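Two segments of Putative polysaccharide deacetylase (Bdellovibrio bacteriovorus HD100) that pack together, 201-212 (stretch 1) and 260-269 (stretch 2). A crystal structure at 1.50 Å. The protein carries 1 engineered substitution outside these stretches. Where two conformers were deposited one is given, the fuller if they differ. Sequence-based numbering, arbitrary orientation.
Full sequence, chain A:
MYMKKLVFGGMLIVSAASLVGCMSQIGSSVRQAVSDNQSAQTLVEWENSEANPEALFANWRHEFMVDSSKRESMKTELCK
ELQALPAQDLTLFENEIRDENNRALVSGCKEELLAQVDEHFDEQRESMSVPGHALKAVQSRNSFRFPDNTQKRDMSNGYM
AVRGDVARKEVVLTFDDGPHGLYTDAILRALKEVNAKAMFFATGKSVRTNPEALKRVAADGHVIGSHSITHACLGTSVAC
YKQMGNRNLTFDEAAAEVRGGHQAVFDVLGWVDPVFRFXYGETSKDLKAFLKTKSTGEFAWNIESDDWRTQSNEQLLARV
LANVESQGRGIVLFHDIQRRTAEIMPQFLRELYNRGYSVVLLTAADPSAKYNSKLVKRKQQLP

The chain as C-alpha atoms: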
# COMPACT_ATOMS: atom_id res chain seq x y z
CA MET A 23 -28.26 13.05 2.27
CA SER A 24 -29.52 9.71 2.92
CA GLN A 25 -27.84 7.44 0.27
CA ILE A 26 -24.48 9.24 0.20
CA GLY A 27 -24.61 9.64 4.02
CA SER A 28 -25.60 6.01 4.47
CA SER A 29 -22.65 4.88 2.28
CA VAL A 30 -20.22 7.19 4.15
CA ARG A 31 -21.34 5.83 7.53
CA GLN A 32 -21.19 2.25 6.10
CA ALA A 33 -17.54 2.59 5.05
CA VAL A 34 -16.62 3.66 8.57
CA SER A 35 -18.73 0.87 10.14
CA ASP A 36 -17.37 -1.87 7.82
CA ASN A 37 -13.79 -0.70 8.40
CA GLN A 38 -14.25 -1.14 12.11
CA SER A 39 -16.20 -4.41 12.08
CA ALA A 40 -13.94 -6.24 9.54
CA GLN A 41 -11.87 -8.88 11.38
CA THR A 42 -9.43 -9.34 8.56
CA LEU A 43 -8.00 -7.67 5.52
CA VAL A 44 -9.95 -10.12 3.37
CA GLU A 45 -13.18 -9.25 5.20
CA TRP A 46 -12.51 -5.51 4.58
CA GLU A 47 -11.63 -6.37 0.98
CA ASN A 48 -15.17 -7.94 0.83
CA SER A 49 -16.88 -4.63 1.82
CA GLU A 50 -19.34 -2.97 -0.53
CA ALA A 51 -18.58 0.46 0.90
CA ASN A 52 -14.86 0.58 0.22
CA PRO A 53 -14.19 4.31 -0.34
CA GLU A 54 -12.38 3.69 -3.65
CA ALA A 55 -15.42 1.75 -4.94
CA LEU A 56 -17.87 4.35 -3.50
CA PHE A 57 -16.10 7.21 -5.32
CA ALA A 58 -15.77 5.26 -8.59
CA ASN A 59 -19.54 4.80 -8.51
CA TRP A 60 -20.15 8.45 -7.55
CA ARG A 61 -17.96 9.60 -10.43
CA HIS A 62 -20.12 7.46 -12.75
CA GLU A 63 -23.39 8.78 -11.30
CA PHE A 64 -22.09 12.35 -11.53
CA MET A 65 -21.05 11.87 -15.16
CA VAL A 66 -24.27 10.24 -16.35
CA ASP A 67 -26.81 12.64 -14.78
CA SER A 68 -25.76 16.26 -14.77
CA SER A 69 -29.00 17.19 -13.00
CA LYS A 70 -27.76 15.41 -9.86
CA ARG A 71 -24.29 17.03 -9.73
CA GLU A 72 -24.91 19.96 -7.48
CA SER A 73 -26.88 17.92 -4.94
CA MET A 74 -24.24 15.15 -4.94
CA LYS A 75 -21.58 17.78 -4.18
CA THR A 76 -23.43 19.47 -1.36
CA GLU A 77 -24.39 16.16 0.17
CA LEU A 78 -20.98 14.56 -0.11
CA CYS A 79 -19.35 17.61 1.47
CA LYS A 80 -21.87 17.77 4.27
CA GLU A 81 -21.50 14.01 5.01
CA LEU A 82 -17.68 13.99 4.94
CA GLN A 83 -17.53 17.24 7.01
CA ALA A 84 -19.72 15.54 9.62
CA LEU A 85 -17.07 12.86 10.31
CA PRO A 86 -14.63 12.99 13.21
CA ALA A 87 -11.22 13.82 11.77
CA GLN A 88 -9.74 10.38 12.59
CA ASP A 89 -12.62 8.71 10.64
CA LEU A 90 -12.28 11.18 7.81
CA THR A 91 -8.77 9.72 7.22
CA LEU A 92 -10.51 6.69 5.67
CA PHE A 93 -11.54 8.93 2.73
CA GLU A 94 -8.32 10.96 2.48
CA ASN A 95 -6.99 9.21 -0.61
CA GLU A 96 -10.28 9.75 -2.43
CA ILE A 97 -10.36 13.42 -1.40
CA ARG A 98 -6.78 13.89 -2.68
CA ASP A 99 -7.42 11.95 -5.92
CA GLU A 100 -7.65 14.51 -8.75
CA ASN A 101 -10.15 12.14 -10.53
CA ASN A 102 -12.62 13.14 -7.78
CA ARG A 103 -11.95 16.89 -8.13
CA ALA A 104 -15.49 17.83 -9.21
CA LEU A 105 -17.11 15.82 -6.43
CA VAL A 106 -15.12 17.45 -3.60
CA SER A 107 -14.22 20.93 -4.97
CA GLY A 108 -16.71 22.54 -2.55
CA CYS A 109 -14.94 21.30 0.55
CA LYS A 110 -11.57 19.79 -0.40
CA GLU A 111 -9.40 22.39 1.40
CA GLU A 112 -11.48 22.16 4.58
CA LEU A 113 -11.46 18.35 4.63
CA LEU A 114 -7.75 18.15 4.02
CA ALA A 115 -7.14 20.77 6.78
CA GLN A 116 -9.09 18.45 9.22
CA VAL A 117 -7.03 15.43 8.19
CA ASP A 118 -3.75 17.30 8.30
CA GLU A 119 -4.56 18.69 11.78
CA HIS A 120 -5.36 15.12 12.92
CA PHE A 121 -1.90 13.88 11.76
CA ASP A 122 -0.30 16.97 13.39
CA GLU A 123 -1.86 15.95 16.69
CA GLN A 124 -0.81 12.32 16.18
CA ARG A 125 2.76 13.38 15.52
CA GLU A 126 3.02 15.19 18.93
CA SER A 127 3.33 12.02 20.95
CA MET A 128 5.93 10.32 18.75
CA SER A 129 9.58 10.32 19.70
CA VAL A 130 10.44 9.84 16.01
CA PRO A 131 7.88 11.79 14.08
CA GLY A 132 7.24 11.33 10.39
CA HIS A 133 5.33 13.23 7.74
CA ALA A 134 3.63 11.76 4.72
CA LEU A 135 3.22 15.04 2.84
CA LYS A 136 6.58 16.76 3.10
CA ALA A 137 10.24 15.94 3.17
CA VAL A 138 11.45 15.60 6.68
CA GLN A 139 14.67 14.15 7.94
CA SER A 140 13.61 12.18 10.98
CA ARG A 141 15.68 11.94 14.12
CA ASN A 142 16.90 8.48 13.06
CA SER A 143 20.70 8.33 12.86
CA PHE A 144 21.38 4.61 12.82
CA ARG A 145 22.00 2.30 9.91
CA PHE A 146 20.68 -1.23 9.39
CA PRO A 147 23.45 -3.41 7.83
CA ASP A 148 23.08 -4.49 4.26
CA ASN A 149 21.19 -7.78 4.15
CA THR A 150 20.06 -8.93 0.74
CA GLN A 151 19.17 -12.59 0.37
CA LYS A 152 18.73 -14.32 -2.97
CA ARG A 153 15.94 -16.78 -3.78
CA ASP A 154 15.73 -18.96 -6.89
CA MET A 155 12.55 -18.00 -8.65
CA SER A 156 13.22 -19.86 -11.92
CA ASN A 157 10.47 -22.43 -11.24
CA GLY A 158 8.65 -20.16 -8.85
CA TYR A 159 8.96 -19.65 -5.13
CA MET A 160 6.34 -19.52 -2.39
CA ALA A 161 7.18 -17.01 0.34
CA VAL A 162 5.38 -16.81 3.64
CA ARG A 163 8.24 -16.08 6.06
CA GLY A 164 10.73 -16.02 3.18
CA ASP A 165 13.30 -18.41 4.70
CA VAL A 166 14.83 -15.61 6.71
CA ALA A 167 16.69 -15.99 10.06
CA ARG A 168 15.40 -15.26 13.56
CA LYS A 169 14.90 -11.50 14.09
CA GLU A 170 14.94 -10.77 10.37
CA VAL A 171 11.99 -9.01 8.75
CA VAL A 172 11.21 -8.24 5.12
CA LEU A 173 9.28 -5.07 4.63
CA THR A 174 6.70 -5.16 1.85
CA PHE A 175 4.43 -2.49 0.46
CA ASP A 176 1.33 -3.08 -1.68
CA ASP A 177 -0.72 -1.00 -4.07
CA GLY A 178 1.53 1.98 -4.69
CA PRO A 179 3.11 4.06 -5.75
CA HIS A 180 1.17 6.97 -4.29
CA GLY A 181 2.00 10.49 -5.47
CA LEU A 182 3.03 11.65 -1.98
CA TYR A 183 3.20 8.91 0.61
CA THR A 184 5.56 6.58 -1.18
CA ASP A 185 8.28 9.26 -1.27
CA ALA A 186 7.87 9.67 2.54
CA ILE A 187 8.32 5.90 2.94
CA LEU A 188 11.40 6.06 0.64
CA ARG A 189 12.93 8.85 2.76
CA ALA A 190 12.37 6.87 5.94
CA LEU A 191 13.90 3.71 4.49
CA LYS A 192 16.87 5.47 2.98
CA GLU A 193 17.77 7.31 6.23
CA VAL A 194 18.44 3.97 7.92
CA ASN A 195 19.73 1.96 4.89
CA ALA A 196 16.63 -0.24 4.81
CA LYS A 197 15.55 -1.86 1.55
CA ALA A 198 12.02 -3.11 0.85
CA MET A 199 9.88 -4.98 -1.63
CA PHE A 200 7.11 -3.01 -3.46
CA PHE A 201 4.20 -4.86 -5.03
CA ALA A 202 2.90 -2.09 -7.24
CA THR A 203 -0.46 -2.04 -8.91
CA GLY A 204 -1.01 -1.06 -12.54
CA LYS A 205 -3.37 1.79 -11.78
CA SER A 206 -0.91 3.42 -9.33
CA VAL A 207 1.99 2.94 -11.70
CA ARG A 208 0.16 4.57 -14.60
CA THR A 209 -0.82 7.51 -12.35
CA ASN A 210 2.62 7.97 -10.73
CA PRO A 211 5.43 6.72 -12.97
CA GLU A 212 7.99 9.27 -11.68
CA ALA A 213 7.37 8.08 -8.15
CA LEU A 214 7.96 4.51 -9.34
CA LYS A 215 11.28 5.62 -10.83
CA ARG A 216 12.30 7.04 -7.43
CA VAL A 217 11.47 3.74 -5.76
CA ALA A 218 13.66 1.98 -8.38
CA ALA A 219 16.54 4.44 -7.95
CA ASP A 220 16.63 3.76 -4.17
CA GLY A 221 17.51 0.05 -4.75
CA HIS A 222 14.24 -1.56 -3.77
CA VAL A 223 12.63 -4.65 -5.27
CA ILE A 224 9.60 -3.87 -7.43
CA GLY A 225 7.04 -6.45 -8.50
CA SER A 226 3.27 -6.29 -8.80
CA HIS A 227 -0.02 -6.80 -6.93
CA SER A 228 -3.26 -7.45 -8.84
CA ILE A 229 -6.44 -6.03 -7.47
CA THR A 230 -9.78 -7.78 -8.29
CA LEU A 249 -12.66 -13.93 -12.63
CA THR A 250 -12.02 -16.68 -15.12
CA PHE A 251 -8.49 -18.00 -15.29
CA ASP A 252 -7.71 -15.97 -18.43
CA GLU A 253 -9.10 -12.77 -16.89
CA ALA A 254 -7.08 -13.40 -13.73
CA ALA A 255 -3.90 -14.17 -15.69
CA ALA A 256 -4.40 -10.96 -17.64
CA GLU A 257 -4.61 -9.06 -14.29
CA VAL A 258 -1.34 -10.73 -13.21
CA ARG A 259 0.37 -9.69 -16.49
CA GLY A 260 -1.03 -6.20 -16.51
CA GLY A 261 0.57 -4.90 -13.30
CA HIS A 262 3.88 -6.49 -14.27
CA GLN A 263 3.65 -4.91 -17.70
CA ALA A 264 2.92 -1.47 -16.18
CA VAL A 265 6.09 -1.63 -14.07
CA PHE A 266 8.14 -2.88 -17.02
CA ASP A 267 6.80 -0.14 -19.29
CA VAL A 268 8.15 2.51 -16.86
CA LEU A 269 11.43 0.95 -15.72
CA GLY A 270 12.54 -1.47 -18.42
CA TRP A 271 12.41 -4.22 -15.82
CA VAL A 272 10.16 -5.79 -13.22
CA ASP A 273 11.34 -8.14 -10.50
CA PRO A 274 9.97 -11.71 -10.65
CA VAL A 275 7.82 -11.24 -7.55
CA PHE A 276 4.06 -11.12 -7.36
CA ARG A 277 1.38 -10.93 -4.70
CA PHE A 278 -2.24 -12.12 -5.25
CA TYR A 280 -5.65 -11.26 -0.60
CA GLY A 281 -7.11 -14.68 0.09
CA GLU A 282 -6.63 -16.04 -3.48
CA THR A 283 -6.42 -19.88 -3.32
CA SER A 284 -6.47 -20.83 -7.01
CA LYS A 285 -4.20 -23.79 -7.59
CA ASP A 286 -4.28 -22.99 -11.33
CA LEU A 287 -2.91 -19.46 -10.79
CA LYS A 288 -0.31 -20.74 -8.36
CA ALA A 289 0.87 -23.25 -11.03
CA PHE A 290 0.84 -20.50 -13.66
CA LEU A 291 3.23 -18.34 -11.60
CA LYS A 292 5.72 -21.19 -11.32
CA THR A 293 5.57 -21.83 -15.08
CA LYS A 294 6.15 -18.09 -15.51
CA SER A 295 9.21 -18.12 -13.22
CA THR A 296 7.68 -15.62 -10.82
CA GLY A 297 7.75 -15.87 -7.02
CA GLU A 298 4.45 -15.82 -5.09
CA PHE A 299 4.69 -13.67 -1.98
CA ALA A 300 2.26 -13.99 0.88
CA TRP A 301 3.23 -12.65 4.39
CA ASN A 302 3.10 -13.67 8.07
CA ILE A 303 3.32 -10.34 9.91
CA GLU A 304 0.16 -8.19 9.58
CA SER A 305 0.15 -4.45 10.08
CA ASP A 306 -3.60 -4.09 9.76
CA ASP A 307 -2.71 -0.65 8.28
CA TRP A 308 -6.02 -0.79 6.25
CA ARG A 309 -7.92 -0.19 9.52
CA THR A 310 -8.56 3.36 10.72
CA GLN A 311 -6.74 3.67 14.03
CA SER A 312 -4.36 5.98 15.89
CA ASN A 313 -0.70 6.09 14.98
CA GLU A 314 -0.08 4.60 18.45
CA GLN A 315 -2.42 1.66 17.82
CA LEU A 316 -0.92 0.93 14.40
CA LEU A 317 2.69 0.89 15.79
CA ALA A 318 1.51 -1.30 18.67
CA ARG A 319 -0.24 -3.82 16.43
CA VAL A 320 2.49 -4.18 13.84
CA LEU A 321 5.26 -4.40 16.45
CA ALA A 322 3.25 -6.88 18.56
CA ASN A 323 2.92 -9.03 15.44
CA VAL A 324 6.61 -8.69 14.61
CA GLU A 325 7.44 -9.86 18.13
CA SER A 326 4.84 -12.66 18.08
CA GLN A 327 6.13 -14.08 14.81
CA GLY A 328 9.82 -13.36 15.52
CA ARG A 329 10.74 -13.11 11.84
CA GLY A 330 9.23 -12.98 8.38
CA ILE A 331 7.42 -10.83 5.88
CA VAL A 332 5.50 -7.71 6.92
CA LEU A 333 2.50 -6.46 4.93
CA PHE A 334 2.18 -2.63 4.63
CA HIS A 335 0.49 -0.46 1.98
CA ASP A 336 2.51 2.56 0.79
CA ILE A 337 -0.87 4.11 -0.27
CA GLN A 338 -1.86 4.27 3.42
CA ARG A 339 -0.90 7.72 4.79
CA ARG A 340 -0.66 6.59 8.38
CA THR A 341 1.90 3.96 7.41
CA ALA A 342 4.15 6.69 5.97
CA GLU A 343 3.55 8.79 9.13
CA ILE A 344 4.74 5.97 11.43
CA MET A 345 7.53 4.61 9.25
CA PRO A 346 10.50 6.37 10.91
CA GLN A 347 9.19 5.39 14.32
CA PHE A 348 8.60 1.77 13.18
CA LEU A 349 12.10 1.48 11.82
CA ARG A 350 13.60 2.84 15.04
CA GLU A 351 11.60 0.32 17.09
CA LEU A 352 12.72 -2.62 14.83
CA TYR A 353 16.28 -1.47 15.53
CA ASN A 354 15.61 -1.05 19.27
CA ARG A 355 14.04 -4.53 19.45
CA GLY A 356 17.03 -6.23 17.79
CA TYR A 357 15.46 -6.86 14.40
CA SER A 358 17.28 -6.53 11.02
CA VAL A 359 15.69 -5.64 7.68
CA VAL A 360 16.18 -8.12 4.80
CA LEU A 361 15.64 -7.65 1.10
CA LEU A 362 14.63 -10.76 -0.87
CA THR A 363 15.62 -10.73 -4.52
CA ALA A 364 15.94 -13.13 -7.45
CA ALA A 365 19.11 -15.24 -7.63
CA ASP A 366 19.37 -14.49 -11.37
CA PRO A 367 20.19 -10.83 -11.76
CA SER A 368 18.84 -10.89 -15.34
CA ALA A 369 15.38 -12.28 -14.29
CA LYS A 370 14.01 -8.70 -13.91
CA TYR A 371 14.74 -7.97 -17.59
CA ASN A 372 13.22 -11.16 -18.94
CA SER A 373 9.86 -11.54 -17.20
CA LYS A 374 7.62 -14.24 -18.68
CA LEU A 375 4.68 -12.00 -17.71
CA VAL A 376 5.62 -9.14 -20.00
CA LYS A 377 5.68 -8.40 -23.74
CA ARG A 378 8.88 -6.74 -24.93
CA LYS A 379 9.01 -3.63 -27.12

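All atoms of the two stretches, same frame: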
# COMPACT_ATOMS: atom_id res chain seq x y z
N PHE A 201 5.10 -4.15 -4.14
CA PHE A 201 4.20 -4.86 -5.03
C PHE A 201 3.21 -3.83 -5.56
O PHE A 201 2.16 -3.57 -5.00
CB PHE A 201 3.53 -6.04 -4.33
CG PHE A 201 4.50 -7.10 -3.89
CD1 PHE A 201 5.11 -7.01 -2.65
CD2 PHE A 201 4.82 -8.17 -4.70
CE1 PHE A 201 6.03 -7.95 -2.23
CE2 PHE A 201 5.73 -9.13 -4.28
CZ PHE A 201 6.34 -9.02 -3.06
N ALA A 202 3.60 -3.23 -6.67
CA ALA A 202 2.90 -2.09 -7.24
C ALA A 202 1.68 -2.55 -8.00
O ALA A 202 1.66 -3.65 -8.53
CB ALA A 202 3.84 -1.33 -8.16
N THR A 203 0.66 -1.69 -8.08
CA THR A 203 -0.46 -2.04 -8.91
C THR A 203 -0.47 -1.17 -10.16
O THR A 203 0.02 -0.01 -10.16
CB THR A 203 -1.74 -1.89 -8.07
OG1 THR A 203 -2.73 -2.80 -8.53
CG2 THR A 203 -2.14 -0.38 -8.02
N GLY A 204 -1.00 -1.73 -11.25
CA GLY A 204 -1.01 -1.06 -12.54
C GLY A 204 -1.59 0.34 -12.50
O GLY A 204 -1.00 1.27 -13.08
N LYS A 205 -2.73 0.51 -11.83
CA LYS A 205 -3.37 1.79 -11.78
C LYS A 205 -2.45 2.86 -11.13
O LYS A 205 -2.34 3.97 -11.63
CB LYS A 205 -4.72 1.70 -11.03
CG LYS A 205 -5.50 3.00 -10.96
CD LYS A 205 -6.85 2.81 -10.24
CE LYS A 205 -7.67 4.10 -10.28
NZ LYS A 205 -6.99 5.22 -9.60
N SER A 206 -1.83 2.50 -10.01
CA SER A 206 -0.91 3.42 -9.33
C SER A 206 0.31 3.76 -10.17
O SER A 206 0.77 4.91 -10.20
CB SER A 206 -0.51 2.88 -7.97
OG SER A 206 -1.59 2.84 -7.08
N VAL A 207 0.82 2.75 -10.85
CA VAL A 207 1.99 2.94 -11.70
C VAL A 207 1.69 3.89 -12.88
O VAL A 207 2.48 4.77 -13.19
CB VAL A 207 2.51 1.58 -12.23
CG1 VAL A 207 3.60 1.78 -13.31
CG2 VAL A 207 3.07 0.78 -11.08
N ARG A 208 0.55 3.70 -13.50
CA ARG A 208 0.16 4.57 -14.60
C ARG A 208 -0.09 6.02 -14.12
O ARG A 208 0.17 6.98 -14.85
CB ARG A 208 -1.07 3.97 -15.30
CG ARG A 208 -0.74 2.74 -16.12
CD ARG A 208 -1.95 2.30 -16.92
NE ARG A 208 -2.96 1.71 -16.07
CZ ARG A 208 -2.95 0.45 -15.68
NH1 ARG A 208 -2.00 -0.39 -16.08
NH2 ARG A 208 -3.91 0.02 -14.90
N THR A 209 -0.59 6.19 -12.91
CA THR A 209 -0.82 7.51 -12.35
C THR A 209 0.49 8.21 -11.95
O THR A 209 0.65 9.39 -12.18
CB THR A 209 -1.79 7.42 -11.16
OG1 THR A 209 -3.01 6.82 -11.57
CG2 THR A 209 -2.03 8.80 -10.56
N ASN A 210 1.44 7.43 -11.40
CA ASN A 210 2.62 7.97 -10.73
C ASN A 210 3.92 7.33 -11.21
O ASN A 210 4.71 6.80 -10.41
CB ASN A 210 2.48 7.79 -9.21
CG ASN A 210 1.23 8.39 -8.67
OD1 ASN A 210 1.03 9.62 -8.82
ND2 ASN A 210 0.37 7.58 -8.08
N PRO A 211 4.20 7.39 -12.52
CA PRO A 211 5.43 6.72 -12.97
C PRO A 211 6.73 7.33 -12.42
O PRO A 211 7.69 6.61 -12.21
CB PRO A 211 5.38 6.89 -14.49
CG PRO A 211 4.52 8.14 -14.68
CD PRO A 211 3.48 8.07 -13.59
N GLU A 212 6.77 8.66 -12.21
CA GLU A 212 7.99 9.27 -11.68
C GLU A 212 8.27 8.80 -10.27
O GLU A 212 9.43 8.55 -9.92
CB GLU A 212 7.93 10.80 -11.76
CG GLU A 212 7.83 11.28 -13.19
CD GLU A 212 9.05 10.84 -14.01
OE1 GLU A 212 10.23 10.98 -13.52
OE2 GLU A 212 8.86 10.37 -15.14
N GLY A 260 -0.88 -7.64 -16.34
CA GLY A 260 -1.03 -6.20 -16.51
C GLY A 260 -0.25 -5.32 -15.55
O GLY A 260 0.33 -4.30 -15.96
N GLY A 261 -0.21 -5.68 -14.27
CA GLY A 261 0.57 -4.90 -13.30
C GLY A 261 2.09 -5.03 -13.57
O GLY A 261 2.84 -4.08 -13.50
N HIS A 262 2.51 -6.24 -13.92
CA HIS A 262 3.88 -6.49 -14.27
C HIS A 262 4.28 -5.68 -15.51
O HIS A 262 5.34 -5.05 -15.53
CB HIS A 262 4.12 -7.97 -14.51
CG HIS A 262 5.01 -8.60 -13.50
ND1 HIS A 262 4.77 -8.54 -12.15
CD2 HIS A 262 6.17 -9.28 -13.64
CE1 HIS A 262 5.73 -9.17 -11.50
NE2 HIS A 262 6.59 -9.62 -12.38
N GLN A 263 3.41 -5.69 -16.51
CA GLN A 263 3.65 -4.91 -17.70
C GLN A 263 3.76 -3.41 -17.39
O GLN A 263 4.59 -2.72 -17.98
CB GLN A 263 2.55 -5.17 -18.73
CG GLN A 263 2.84 -4.56 -20.06
CD GLN A 263 3.89 -5.33 -20.87
OE1 GLN A 263 3.81 -6.54 -21.03
NE2 GLN A 263 4.88 -4.61 -21.40
N ALA A 264 2.90 -2.91 -16.50
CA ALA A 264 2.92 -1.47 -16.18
C ALA A 264 4.28 -1.09 -15.60
O ALA A 264 4.85 -0.06 -15.95
CB ALA A 264 1.81 -1.10 -15.24
N VAL A 265 4.78 -1.91 -14.67
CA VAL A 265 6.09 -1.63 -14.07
C VAL A 265 7.18 -1.66 -15.15
O VAL A 265 8.03 -0.75 -15.23
CB VAL A 265 6.41 -2.62 -12.94
CG1 VAL A 265 7.85 -2.45 -12.47
CG2 VAL A 265 5.43 -2.46 -11.77
N PHE A 266 7.17 -2.70 -15.94
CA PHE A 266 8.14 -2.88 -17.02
C PHE A 266 8.13 -1.71 -18.00
O PHE A 266 9.18 -1.23 -18.43
CB PHE A 266 7.88 -4.18 -17.75
CG PHE A 266 8.80 -4.42 -18.91
CD1 PHE A 266 10.09 -4.84 -18.71
CD2 PHE A 266 8.39 -4.15 -20.21
CE1 PHE A 266 10.94 -5.06 -19.78
CE2 PHE A 266 9.23 -4.36 -21.27
CZ PHE A 266 10.51 -4.79 -21.05
N ASP A 267 6.93 -1.25 -18.35
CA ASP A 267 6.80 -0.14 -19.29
C ASP A 267 7.46 1.15 -18.77
O ASP A 267 7.94 1.96 -19.58
CB ASP A 267 5.35 0.12 -19.61
CG ASP A 267 4.73 -0.94 -20.49
OD1 ASP A 267 5.45 -1.80 -21.07
OD2 ASP A 267 3.46 -0.93 -20.58
N VAL A 268 7.49 1.33 -17.44
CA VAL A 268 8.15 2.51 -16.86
C VAL A 268 9.66 2.31 -16.72
O VAL A 268 10.46 3.19 -17.10
CB VAL A 268 7.53 2.89 -15.51
CG1 VAL A 268 8.28 4.05 -14.83
CG2 VAL A 268 6.05 3.27 -15.68
N LEU A 269 10.06 1.16 -16.18
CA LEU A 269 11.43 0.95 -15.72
C LEU A 269 12.34 0.21 -16.70
O LEU A 269 13.57 0.34 -16.59
CB LEU A 269 11.43 0.14 -14.43
CG LEU A 269 10.69 0.74 -13.24
CD1 LEU A 269 10.72 -0.22 -12.08
CD2 LEU A 269 11.27 2.09 -12.85

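No hydrogen bond crosses this contact; it is held by packing alone, burying 340 Å² between the two stretches; helix 204-209 and helix 260-269 run nearly parallel, 21° apart, with axes 8.7 Å from each other at closest approach.

Stretch 2 opens with two glycines, where the backbones come closest. Gly260 contributes little area, but Gly261 meets Gly204 almost directly: their CA atoms lie 4.2 Å apart, and Gly204 N is 4.1 Å from Gly261 CA. Neither residue has a side chain, and main chain packs on main chain here. An ideal CB on Gly204 would clash with Arg208 NH1 at 3.0 Å in the conformer given, whereas one on Gly261 would come no closer to stretch 1 than 3.9 Å, from Gly204 N.

His262 and Gln263 stay out of the contact, Gln263 NE2 instead donating to Asp267 OD1 at 2.9 Å, one helical turn on within its own helix.

Ala264 points toward stretch 1 and is small enough for the narrow end of the interface. Its CB sits 3.9 Å from Gly204 CA and 3.9 Å from Val207 CG1, while Arg208 NH1 reaches it at 4.0 Å. The arginine thus covers the methyl obliquely from an exposed position, its CA-to-CB bond sideways but its end brought nearer.

Val265 points sideways, yet its CG2 reaches both Ala202 CB and Val207 CG2 at 4.1 Å, joining the strand residue to the helix that follows. Val207, chi1 t, is the hub of stretch 1: its CG1 also approaches Ala264 O at 3.5 Å and Val268 CG2 at 3.7 Å.

Phe266 points away. Val268, also t, closes the contact with the largest covered area, 58 Å². Its CG2 packs 3.9 Å from Pro211 CB and its CG1 lies 3.7 Å from Pro211 O. The pattern is graded size: glycine where backbones nearly touch, then alanine, then branched valine where the CA separation has widened to 6.3 Å between Pro211 and Val268.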